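Local atomic coordinates of ArsR family transcriptional regulator (Staphylococcus aureus, PDB entry 6CDB), a protein that probably represses transcription by binding DNA as a dimer with helix-turn-helix domains, and takes up zinc as its regulatory metal. Residues 32-35 with 39-42; 58-63 with 67-72; 80-83 with 87-90. The protein carries 1 engineered substitution. All blocks are in the same frame, centred on the assembly; numbering follows the deposited sequence.

Contact 1 (32-35 with 39-42)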
loop_
_atom_site.group_PDB
_atom_site.type_symbol
_atom_site.label_atom_id
_atom_site.label_comp_id
_atom_site.label_asym_id
_atom_site.label_seq_id
_atom_site.Cartn_x
_atom_site.Cartn_y
_atom_site.Cartn_z
ATOM N N MET A 32 5.324 -9.065 -6.244
ATOM C CA MET A 32 5.167 -9.112 -4.791
ATOM C C MET A 32 4.205 -10.211 -4.371
ATOM O O MET A 32 4.419 -10.868 -3.350
ATOM C CB MET A 32 4.672 -7.770 -4.259
ATOM C CG MET A 32 5.635 -6.602 -4.434
ATOM S SD MET A 32 7.033 -6.627 -3.314
ATOM C CE MET A 32 6.219 -6.005 -1.833
ATOM N N GLU A 33 3.119 -10.403 -5.118
ATOM C CA GLU A 33 2.189 -11.470 -4.771
ATOM C C GLU A 33 2.852 -12.840 -4.933
ATOM O O GLU A 33 2.703 -13.718 -4.066
ATOM C CB GLU A 33 0.925 -11.339 -5.621
ATOM C CG GLU A 33 -0.262 -12.170 -5.146
ATOM C CD GLU A 33 -0.257 -13.575 -5.714
ATOM O OE1 GLU A 33 0.332 -13.764 -6.798
ATOM O OE2 GLU A 33 -0.826 -14.481 -5.073
ATOM N N LEU A 34 3.628 -13.026 -6.011
ATOM C CA LEU A 34 4.376 -14.275 -6.171
ATOM C C LEU A 34 5.270 -14.536 -4.960
ATOM O O LEU A 34 5.298 -15.648 -4.410
ATOM C CB LEU A 34 5.203 -14.224 -7.467
ATOM C CG LEU A 34 5.915 -15.475 -8.000
ATOM C CD1 LEU A 34 6.169 -15.343 -9.505
ATOM C CD2 LEU A 34 7.231 -15.735 -7.269
ATOM N N LEU A 35 6.023 -13.516 -4.540
ATOM C CA LEU A 35 6.907 -13.667 -3.386
ATOM C C LEU A 35 6.124 -13.885 -2.101
ATOM O O LEU A 35 6.635 -14.521 -1.168
ATOM C CB LEU A 35 7.808 -12.436 -3.256
ATOM C CG LEU A 35 8.786 -12.275 -4.424
ATOM C CD1 LEU A 35 9.546 -10.968 -4.333
ATOM C CD2 LEU A 35 9.745 -13.453 -4.431
ATOM N N GLU A 39 9.136 -17.628 -1.753
ATOM C CA GLU A 39 10.382 -17.003 -2.176
ATOM C C GLU A 39 10.856 -17.626 -3.485
ATOM O O GLU A 39 10.544 -18.776 -3.798
ATOM C CB GLU A 39 11.454 -17.165 -1.103
ATOM C CG GLU A 39 11.931 -18.603 -0.962
ATOM C CD GLU A 39 12.997 -18.768 0.103
ATOM O OE1 GLU A 39 13.237 -17.815 0.875
ATOM O OE2 GLU A 39 13.599 -19.859 0.161
ATOM N N ALA A 40 11.610 -16.856 -4.265
ATOM C CA ALA A 40 11.954 -17.310 -5.608
ATOM C C ALA A 40 13.156 -16.538 -6.131
ATOM O O ALA A 40 13.504 -15.463 -5.628
ATOM C CB ALA A 40 10.769 -17.156 -6.569
ATOM N N SER A 41 13.777 -17.107 -7.162
ATOM C CA SER A 41 14.880 -16.497 -7.882
ATOM C C SER A 41 14.341 -15.605 -8.988
ATOM O O SER A 41 13.166 -15.666 -9.345
ATOM C CB SER A 41 15.780 -17.573 -8.486
ATOM O OG SER A 41 15.069 -18.298 -9.478
ATOM N N VAL A 42 15.230 -14.787 -9.557
ATOM C CA VAL A 42 14.844 -13.948 -10.693
ATOM C C VAL A 42 14.392 -14.802 -11.872
ATOM O O VAL A 42 13.393 -14.491 -12.531
ATOM C CB VAL A 42 15.996 -13.008 -11.095
ATOM C CG1 VAL A 42 15.686 -12.330 -12.444
ATOM C CG2 VAL A 42 16.225 -11.958 -10.002
#

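Contact 2 (58-63 with 67-72)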
loop_
_atom_site.group_PDB
_atom_site.type_symbol
_atom_site.label_atom_id
_atom_site.label_comp_id
_atom_site.label_asym_id
_atom_site.label_seq_id
_atom_site.Cartn_x
_atom_site.Cartn_y
_atom_site.Cartn_z
ATOM N N HIS A 58 15.336 -5.237 -12.633
ATOM C CA HIS A 58 15.172 -3.801 -12.411
ATOM C C HIS A 58 14.146 -3.531 -11.305
ATOM O O HIS A 58 14.420 -2.796 -10.335
ATOM C CB HIS A 58 14.769 -3.142 -13.735
ATOM C CG HIS A 58 14.753 -1.643 -13.709
ATOM N ND1 HIS A 58 15.900 -0.881 -13.794
ATOM C CD2 HIS A 58 13.724 -0.764 -13.648
ATOM C CE1 HIS A 58 15.580 0.400 -13.760
ATOM N NE2 HIS A 58 14.265 0.497 -13.673
ATOM N N GLN A 59 12.962 -4.144 -11.421
ATOM C CA GLN A 59 11.906 -3.898 -10.442
ATOM C C GLN A 59 12.325 -4.346 -9.048
ATOM O O GLN A 59 11.988 -3.694 -8.057
ATOM C CB GLN A 59 10.613 -4.599 -10.857
ATOM C CG GLN A 59 10.178 -4.318 -12.280
ATOM C CD GLN A 59 10.171 -2.835 -12.623
ATOM O OE1 GLN A 59 9.770 -1.996 -11.817
ATOM N NE2 GLN A 59 10.628 -2.511 -13.828
ATOM N N LEU A 60 13.079 -5.443 -8.954
ATOM C CA LEU A 60 13.522 -5.935 -7.651
ATOM C C LEU A 60 14.617 -5.061 -7.054
ATOM O O LEU A 60 14.706 -4.952 -5.824
ATOM C CB LEU A 60 14.021 -7.378 -7.760
ATOM C CG LEU A 60 13.028 -8.467 -8.130
ATOM C CD1 LEU A 60 13.782 -9.791 -8.411
ATOM C CD2 LEU A 60 12.025 -8.681 -7.031
ATOM N N LYS A 61 15.476 -4.451 -7.884
ATOM C CA LYS A 61 16.393 -3.453 -7.338
ATOM C C LYS A 61 15.611 -2.318 -6.711
ATOM O O LYS A 61 15.928 -1.874 -5.600
ATOM C CB LYS A 61 17.334 -2.896 -8.402
ATOM C CG LYS A 61 18.045 -3.929 -9.234
ATOM C CD LYS A 61 19.170 -4.602 -8.480
ATOM C CE LYS A 61 19.638 -5.835 -9.250
ATOM N NZ LYS A 61 20.107 -5.444 -10.631
ATOM N N LEU A 62 14.563 -1.849 -7.399
ATOM C CA LEU A 62 13.771 -0.765 -6.818
ATOM C C LEU A 62 13.092 -1.210 -5.523
ATOM O O LEU A 62 13.158 -0.510 -4.508
ATOM C CB LEU A 62 12.737 -0.250 -7.817
ATOM C CG LEU A 62 11.699 0.696 -7.193
ATOM C CD1 LEU A 62 12.338 1.897 -6.445
ATOM C CD2 LEU A 62 10.737 1.195 -8.249
ATOM N N LEU A 63 12.440 -2.377 -5.540
ATOM C CA LEU A 63 11.735 -2.854 -4.352
ATOM C C LEU A 63 12.695 -3.092 -3.194
ATOM O O LEU A 63 12.344 -2.858 -2.027
ATOM C CB LEU A 63 10.955 -4.134 -4.681
ATOM C CG LEU A 63 9.818 -3.976 -5.696
ATOM C CD1 LEU A 63 9.255 -5.333 -6.125
ATOM C CD2 LEU A 63 8.705 -3.069 -5.136
ATOM N N HIS A 67 13.256 -1.494 0.894
ATOM C CA HIS A 67 13.110 -2.498 1.947
ATOM C C HIS A 67 11.783 -3.226 1.846
ATOM O O HIS A 67 11.189 -3.597 2.858
ATOM C CB HIS A 67 13.281 -1.888 3.341
ATOM C CG HIS A 67 14.599 -1.210 3.531
ATOM N ND1 HIS A 67 15.781 -1.910 3.653
ATOM C CD2 HIS A 67 14.927 0.100 3.586
ATOM C CE1 HIS A 67 16.781 -1.058 3.782
ATOM N NE2 HIS A 67 16.290 0.168 3.746
ATOM N N LEU A 68 11.317 -3.448 0.621
ATOM C CA LEU A 68 10.107 -4.227 0.392
ATOM C C LEU A 68 10.391 -5.685 0.048
ATOM O O LEU A 68 9.542 -6.546 0.302
ATOM C CB LEU A 68 9.269 -3.573 -0.717
ATOM C CG LEU A 68 8.795 -2.159 -0.322
ATOM C CD1 LEU A 68 8.041 -1.514 -1.462
ATOM C CD2 LEU A 68 7.943 -2.212 0.942
ATOM N N VAL A 69 11.557 -5.982 -0.534
ATOM C CA VAL A 69 12.032 -7.348 -0.703
ATOM C C VAL A 69 13.462 -7.403 -0.191
ATOM O O VAL A 69 14.135 -6.384 -0.059
ATOM C CB VAL A 69 11.982 -7.831 -2.171
ATOM C CG1 VAL A 69 10.554 -7.800 -2.695
ATOM C CG2 VAL A 69 12.909 -6.974 -3.047
ATOM N N LYS A 70 13.914 -8.612 0.115
ATOM C CA LYS A 70 15.311 -8.857 0.435
ATOM C C LYS A 70 15.762 -10.069 -0.364
ATOM O O LYS A 70 14.941 -10.794 -0.947
ATOM C CB LYS A 70 15.515 -9.085 1.934
ATOM C CG LYS A 70 14.810 -10.338 2.443
ATOM C CD LYS A 70 15.004 -10.517 3.940
ATOM C CE LYS A 70 14.345 -11.802 4.418
ATOM N NZ LYS A 70 12.934 -11.871 3.946
ATOM N N ALA A 71 17.078 -10.301 -0.388
ATOM C CA ALA A 71 17.628 -11.399 -1.174
ATOM C C ALA A 71 18.747 -12.101 -0.418
ATOM O O ALA A 71 19.508 -11.469 0.319
ATOM C CB ALA A 71 18.141 -10.906 -2.534
ATOM N N LYS A 72 18.838 -13.417 -0.610
ATOM C CA LYS A 72 19.907 -14.239 -0.063
ATOM C C LYS A 72 20.487 -15.087 -1.185
ATOM O O LYS A 72 19.795 -15.418 -2.146
ATOM C CB LYS A 72 19.406 -15.149 1.076
ATOM C CG LYS A 72 20.515 -15.895 1.804
ATOM C CD LYS A 72 21.396 -14.950 2.626
ATOM C CE LYS A 72 22.883 -15.140 2.319
ATOM N NZ LYS A 72 23.328 -14.284 1.173
#

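Contact 3 (80-83 with 87-90)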
loop_
_atom_site.group_PDB
_atom_site.type_symbol
_atom_site.label_atom_id
_atom_site.label_comp_id
_atom_site.label_asym_id
_atom_site.label_seq_id
_atom_site.Cartn_x
_atom_site.Cartn_y
_atom_site.Cartn_z
ATOM N N TYR A 80 14.798 -14.177 -3.702
ATOM C CA TYR A 80 14.128 -13.007 -3.166
ATOM C C TYR A 80 12.944 -13.406 -2.301
ATOM O O TYR A 80 12.370 -14.484 -2.455
ATOM C CB TYR A 80 13.665 -12.076 -4.287
ATOM C CG TYR A 80 14.820 -11.312 -4.885
ATOM C CD1 TYR A 80 15.692 -11.935 -5.768
ATOM C CD2 TYR A 80 15.051 -9.975 -4.560
ATOM C CE1 TYR A 80 16.761 -11.258 -6.312
ATOM C CE2 TYR A 80 16.128 -9.284 -5.107
ATOM C CZ TYR A 80 16.976 -9.941 -5.984
ATOM O OH TYR A 80 18.052 -9.302 -6.548
ATOM N N SER A 81 12.586 -12.513 -1.380
ATOM C CA SER A 81 11.427 -12.724 -0.532
ATOM C C SER A 81 10.894 -11.366 -0.112
ATOM O O SER A 81 11.594 -10.354 -0.199
ATOM C CB SER A 81 11.792 -13.569 0.692
ATOM O OG SER A 81 12.881 -12.974 1.386
ATOM N N LEU A 82 9.640 -11.341 0.329
ATOM C CA LEU A 82 9.147 -10.139 0.990
ATOM C C LEU A 82 10.028 -9.849 2.198
ATOM O O LEU A 82 10.486 -10.768 2.887
ATOM C CB LEU A 82 7.686 -10.307 1.406
ATOM C CG LEU A 82 6.679 -10.535 0.273
ATOM C CD1 LEU A 82 5.242 -10.378 0.765
ATOM C CD2 LEU A 82 6.953 -9.616 -0.921
ATOM N N ASP A 83 10.273 -8.561 2.450
ATOM C CA ASP A 83 11.325 -8.182 3.389
ATOM C C ASP A 83 11.048 -8.709 4.795
ATOM O O ASP A 83 11.910 -9.353 5.398
ATOM C CB ASP A 83 11.502 -6.665 3.407
ATOM C CG ASP A 83 12.492 -6.208 4.478
ATOM O OD1 ASP A 83 13.703 -6.151 4.173
ATOM O OD2 ASP A 83 12.061 -5.929 5.629
ATOM N N VAL A 87 5.540 -6.218 5.523
ATOM C CA VAL A 87 5.315 -6.140 4.081
ATOM C C VAL A 87 4.327 -7.213 3.639
ATOM O O VAL A 87 3.360 -6.927 2.918
ATOM C CB VAL A 87 6.656 -6.240 3.335
ATOM C CG1 VAL A 87 6.444 -6.135 1.816
ATOM C CG2 VAL A 87 7.599 -5.139 3.811
ATOM N N ALA A 88 4.522 -8.455 4.108
ATOM C CA ALA A 88 3.578 -9.523 3.789
ATOM C C ALA A 88 2.178 -9.178 4.268
ATOM O O ALA A 88 1.191 -9.405 3.550
ATOM C CB ALA A 88 4.039 -10.849 4.403
ATOM N N THR A 89 2.067 -8.623 5.476
ATOM C CA THR A 89 0.748 -8.345 6.025
ATOM C C THR A 89 0.074 -7.226 5.244
ATOM O O THR A 89 -1.079 -7.363 4.818
ATOM C CB THR A 89 0.844 -7.998 7.512
ATOM O OG1 THR A 89 1.349 -9.131 8.248
ATOM C CG2 THR A 89 -0.524 -7.633 8.046
ATOM N N MET A 90 0.787 -6.114 5.037
ATOM C CA MET A 90 0.286 -5.032 4.192
ATOM C C MET A 90 -0.280 -5.561 2.875
ATOM O O MET A 90 -1.427 -5.261 2.507
ATOM C CB MET A 90 1.420 -4.041 3.932
ATOM C CG MET A 90 1.060 -2.856 3.040
ATOM S SD MET A 90 2.556 -1.980 2.545
ATOM C CE MET A 90 3.657 -2.501 3.858
#

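Contact 1 (32-35 with 39-42)
L34 and L35, consecutive residues near the end of helix 26-37, each bring one methyl group against A40 in the short strand 40-41. L34 reaches A40 with CD2, which lies 3.9 Å from A40 CB. Its CG stands opposite the backbone N (chi1 -171°), which swings the branch out beside its own carbonyl and over to the alanine methyl. L35 takes another course: its CD2 comes within 3.9 Å of A40 N, and the same methyl is more distant from A40 CB, at 4.4 Å. The alanine's CB points at the helix, and I45 of helix 42-49 touches both it and L34, so this side is closely packed.

E39 forms the looser, outer side. The CA atoms of L35 and E39 are 5.0 Å apart, yet L35 O and E39 N, at 4.0 Å, are too far apart to bond; the E39 CB points away from the helix, and the residue is exposed. A40 instead pairs its backbone with Y80. Joining helix to strand here is therefore a matter of apolar contact: the two segments meet through methyl groups, while the backbone hydrogen bonding of A40 runs to the neighbouring strand.

Contact 2 (58-63 with 67-72)
L63, V69 and L68 carry most of the buried surface where helix 53-65 turns back into strand 69-74. L63, with 94 Å² buried, meets the second segment by its backbone carbonyl and by two parts of its side chain. Its CB sits 3.8 Å from V69 CG2, near the root of the side chain, whereas its outer methyl CD2 meets L68 CD1 at 4.0 Å. The L63 and L68 side chains cross at about a right angle, so one methyl of each makes the touch and the chains do not run alongside one another.

V69 aims its CB at the helix. With chi1 at -61°, CG2 lies between the backbone N and the carbonyl carbon and faces L63 CB; it also approaches L60 O at 3.9 Å, one turn earlier in the helix. L68 adds the polar link: L68 N donates to L63 O over 2.9 Å, with an N-H...O angle of 158°. The same oxygen is 3.4 Å from L68 CB, and H67 N is poorly angled for bonding to it.

Helix 26-37 lies against this packing, M32 touching L63 and L35 touching V69, while I19 and L23 of helix 10-23 meet L68. H67 O accepts a hydrogen bond from H97 NE2 of the second subunit, and H97 is a zinc ligand.

H67 has positive phi (60°) and is the C-prime residue of a Schellman motif: L68 N bonds to L63 O and H67 N to K64 O. This ends the helix and sends the chain into the hairpin of strands 69-74 and 77-82, the helix-then-wing order of the winged helix-turn-helix fold of ArsR-type repressors.

Contact 3 (80-83 with 87-90)
At the junction between the wing hairpin and helix 85-99, which bears zinc ligands of the ArsR-type dimer, L82 and D83 pack against V87 and A88. L82 makes the closest approach. Its CB is directed at the helix, and its CG lies opposite its own carbonyl carbon (chi1 -62°), carrying the CD1 methyl over to A88. CD1 is 3.6 Å from A88 CA and 3.9 Å from A88 CB, so it rests on the helix backbone as much as on the alanine methyl, an approach consistent with the small A88 side chain. The CA atoms of L82 and A88, 6.3 Å apart, are the closest such pair across the two segments.

V87 fills the adjoining position, nearer the turn. Its two methyls divide the work: CG1 lies 4.4 Å from L82 CB, and CG2 lies 4.2 Å from D83 CB. In D83, then, the methylene makes the apolar touch, while the carboxylate is turned away from V87, CG standing opposite the backbone N (chi1 174°). The D83 side chain packs on H97 of the second subunit, as V87 does.

M32 of helix 26-37 touches both L82 and V87, so the pair lies against a third element. D83 is tied to the hairpin by its backbone, pairing with L68 and offering its carbonyl to K70 NZ.

D84 and H86, in the turn and at the start of helix 85-99, are zinc ligands in structures of this protein. The chemistry thus divides within a few residues: the two segments meet through apolar groups alone, with no hydrogen bond between them, while D84 and H86 supply metal-binding groups and D83 lies near the zinc and H97 of the second subunit.

The three contacts follow one another along the chain, and their centres lie about 10 Å apart from each other. All reach one antiparallel sheet. Contact 1 joins contact 3 through A40 O and Y80 N, 2.7 Å apart, and contact 2 joins contact 3 through L68 O and D83 N at 3.0 Å. Contacts 1 and 2 meet through L35 CD1 and V69 CG1 at 3.7 Å; contacts 1 and 3 also touch through M32 CE and V87 CG1 at 3.7 Å. Contacts 2 and 3 approach the metal, with the side chains of H67 and D83 about 7 Å and 5 Å from a bound zinc ion, whereas contact 1 lies away from the zinc sites.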